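Local coordinates for protein monomethylamine methyltransferase mtmB1 (PDB 1NTH) that catalyses the transfer of the methyl group of monomethylamine to the corrinoid cofactor of its partner protein MtmC, a step of methanogenesis from methylamine, at residues Q260-G266 against D296-I301. Coordinates in Å, arbitrary orientation, origin at the centre of the assembly. Where two conformers were deposited one is given. Numbering follows the deposited sequence.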
loop_
_atom_site.group_PDB
_atom_site.type_symbol
_atom_site.label_atom_id
_atom_site.label_comp_id
_atom_site.label_asym_id
_atom_site.label_seq_id
_atom_site.Cartn_x
_atom_site.Cartn_y
_atom_site.Cartn_z
ATOM N N GLN A 260 13.372 23.314 -21.283
ATOM C CA GLN A 260 14.354 24.276 -21.769
ATOM C C GLN A 260 13.552 25.343 -22.491
ATOM O O GLN A 260 12.603 25.040 -23.218
ATOM C CB GLN A 260 15.372 23.626 -22.712
ATOM C CG GLN A 260 16.720 24.366 -22.747
ATOM C CD GLN A 260 16.769 25.489 -23.772
ATOM O OE1 GLN A 260 17.374 26.540 -23.534
ATOM N NE2 GLN A 260 16.155 25.265 -24.926
ATOM N N MET A 261 13.917 26.596 -22.261
ATOM C CA MET A 261 13.213 27.709 -22.871
ATOM C C MET A 261 14.187 28.552 -23.681
ATOM O O MET A 261 14.720 29.545 -23.187
ATOM C CB MET A 261 12.553 28.557 -21.784
ATOM C CG MET A 261 11.509 27.804 -20.951
ATOM S SD MET A 261 12.172 26.519 -19.841
ATOM C CE MET A 261 12.729 27.529 -18.453
ATOM N N PRO A 262 14.433 28.160 -24.940
ATOM C CA PRO A 262 15.360 28.908 -25.794
ATOM C C PRO A 262 14.892 30.342 -26.001
ATOM O O PRO A 262 13.698 30.606 -26.133
ATOM C CB PRO A 262 15.386 28.088 -27.081
ATOM C CG PRO A 262 14.016 27.477 -27.124
ATOM C CD PRO A 262 13.793 27.061 -25.687
ATOM N N ILE A 263 15.844 31.267 -26.029
ATOM C CA ILE A 263 15.522 32.676 -26.175
ATOM C C ILE A 263 15.735 33.221 -27.583
ATOM O O ILE A 263 16.861 33.253 -28.083
ATOM C CB ILE A 263 16.361 33.518 -25.186
ATOM C CG1 ILE A 263 16.087 33.051 -23.751
ATOM C CG2 ILE A 263 16.022 34.995 -25.332
ATOM C CD1 ILE A 263 16.964 33.716 -22.704
ATOM N N PHE A 264 14.646 33.638 -28.220
ATOM C CA PHE A 264 14.732 34.219 -29.553
ATOM C C PHE A 264 15.461 35.546 -29.390
ATOM O O PHE A 264 15.074 36.367 -28.560
ATOM C CB PHE A 264 13.345 34.494 -30.129
ATOM C CG PHE A 264 13.365 35.430 -31.304
ATOM C CD1 PHE A 264 13.951 35.043 -32.504
ATOM C CD2 PHE A 264 12.860 36.723 -31.189
ATOM C CE1 PHE A 264 14.036 35.930 -33.578
ATOM C CE2 PHE A 264 12.940 37.620 -32.255
ATOM C CZ PHE A 264 13.532 37.224 -33.450
ATOM N N GLY A 265 16.504 35.758 -30.184
ATOM C CA GLY A 265 17.261 36.990 -30.072
ATOM C C GLY A 265 18.304 36.851 -28.980
ATOM O O GLY A 265 19.000 37.814 -28.638
ATOM N N GLY A 266 18.405 35.642 -28.432
ATOM C CA GLY A 266 19.365 35.363 -27.378
ATOM C C GLY A 266 20.733 34.992 -27.915
ATOM O O GLY A 266 21.115 35.431 -28.998
ATOM N N ASP A 296 9.084 22.534 -23.861
ATOM C CA ASP A 296 9.719 23.640 -24.573
ATOM C C ASP A 296 9.090 24.940 -24.074
ATOM O O ASP A 296 8.203 24.925 -23.216
ATOM C CB ASP A 296 9.470 23.467 -26.076
ATOM C CG ASP A 296 10.354 24.354 -26.942
ATOM O OD1 ASP A 296 11.147 25.161 -26.407
ATOM O OD2 ASP A 296 10.243 24.229 -28.180
ATOM N N GLY A 297 9.554 26.062 -24.609
ATOM C CA GLY A 297 9.015 27.350 -24.220
ATOM C C GLY A 297 9.845 28.473 -24.811
ATOM O O GLY A 297 10.406 29.275 -24.067
ATOM N N PRO A 298 9.946 28.559 -26.147
ATOM C CA PRO A 298 10.739 29.627 -26.773
ATOM C C PRO A 298 10.206 30.975 -26.313
ATOM O O PRO A 298 9.004 31.217 -26.366
ATOM C CB PRO A 298 10.513 29.400 -28.267
ATOM C CG PRO A 298 10.197 27.927 -28.355
ATOM C CD PRO A 298 9.282 27.736 -27.172
ATOM N N VAL A 299 11.094 31.857 -25.868
ATOM C CA VAL A 299 10.654 33.156 -25.383
ATOM C C VAL A 299 11.367 34.310 -26.087
ATOM O O VAL A 299 12.542 34.207 -26.440
ATOM C CB VAL A 299 10.864 33.250 -23.855
ATOM C CG1 VAL A 299 12.334 33.088 -23.520
ATOM C CG2 VAL A 299 10.321 34.563 -23.330
ATOM N N HIS A 300 10.640 35.405 -26.288
ATOM C CA HIS A 300 11.178 36.589 -26.961
ATOM C C HIS A 300 12.078 37.367 -26.005
ATOM O O HIS A 300 11.656 37.741 -24.914
ATOM C CB HIS A 300 10.021 37.468 -27.441
ATOM C CG HIS A 300 10.412 38.479 -28.472
ATOM N ND1 HIS A 300 11.204 39.569 -28.184
ATOM C CD2 HIS A 300 10.118 38.563 -29.791
ATOM C CE1 HIS A 300 11.381 40.284 -29.282
ATOM N NE2 HIS A 300 10.732 39.695 -30.272
ATOM N N ILE A 301 13.319 37.610 -26.418
ATOM C CA ILE A 301 14.269 38.319 -25.568
ATOM C C ILE A 301 13.751 39.659 -25.046
ATOM O O ILE A 301 14.066 40.052 -23.922
ATOM C CB ILE A 301 15.613 38.552 -26.299
ATOM C CG1 ILE A 301 16.652 39.082 -25.307
ATOM C CG2 ILE A 301 15.424 39.527 -27.456
ATOM C CD1 ILE A 301 18.063 39.103 -25.847
#
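Phe264 turns the edge of its ring toward the face of His300, an offset edge-to-face pair with ring centroids 5.1 Å apart and planes at 61°. The two residues are neighbours on adjacent parallel strands of the TIM barrel, 263-264 and 293-300. Helix 271-288 links these strands, so the contact closes a beta-alpha-beta unit. Three backbone hydrogen bonds hold the strand ends in register. Val299 N donates to Pro262 O at 2.9 Å, Phe264 N to Val299 O at 2.8 Å, and Ile301 N to Phe264 O at 3.0 Å. Val299 thus bonds to the residues before and after its bridge partner Ile263, as in parallel strands. Pro262 O also takes a CA-H...O contact from Pro298 CA at 3.2 Å.

Ile263 and Val299 lie on the face of the sheet away from the aromatic pair, with Ile263 CG1 3.8 Å from Val299 CG1. Phe264 and Pro298 rest on Ile314 of helix 309-325. Strand 293-300 is interrupted at Gly297-Pro298. Just before this break Asp296 OD1 accepts a hydrogen bond from Gly297 N at 2.6 Å and sits 3.3 Å from Pro262 CD. Its other carboxylate oxygen forms a salt bridge with Arg361.

Strand 263-264 runs straight into a type II beta turn from Ile263 to Gly266, closed by Gly266 N to Ile263 O at 2.9 Å. Phe264 and Gly265 form its corner. At the positive phi of Gly265, 85°, a CB would press on Phe264 O and also clash with Ile301 CG2. Ile301 CD1 lies 3.2 Å from Gly265 O.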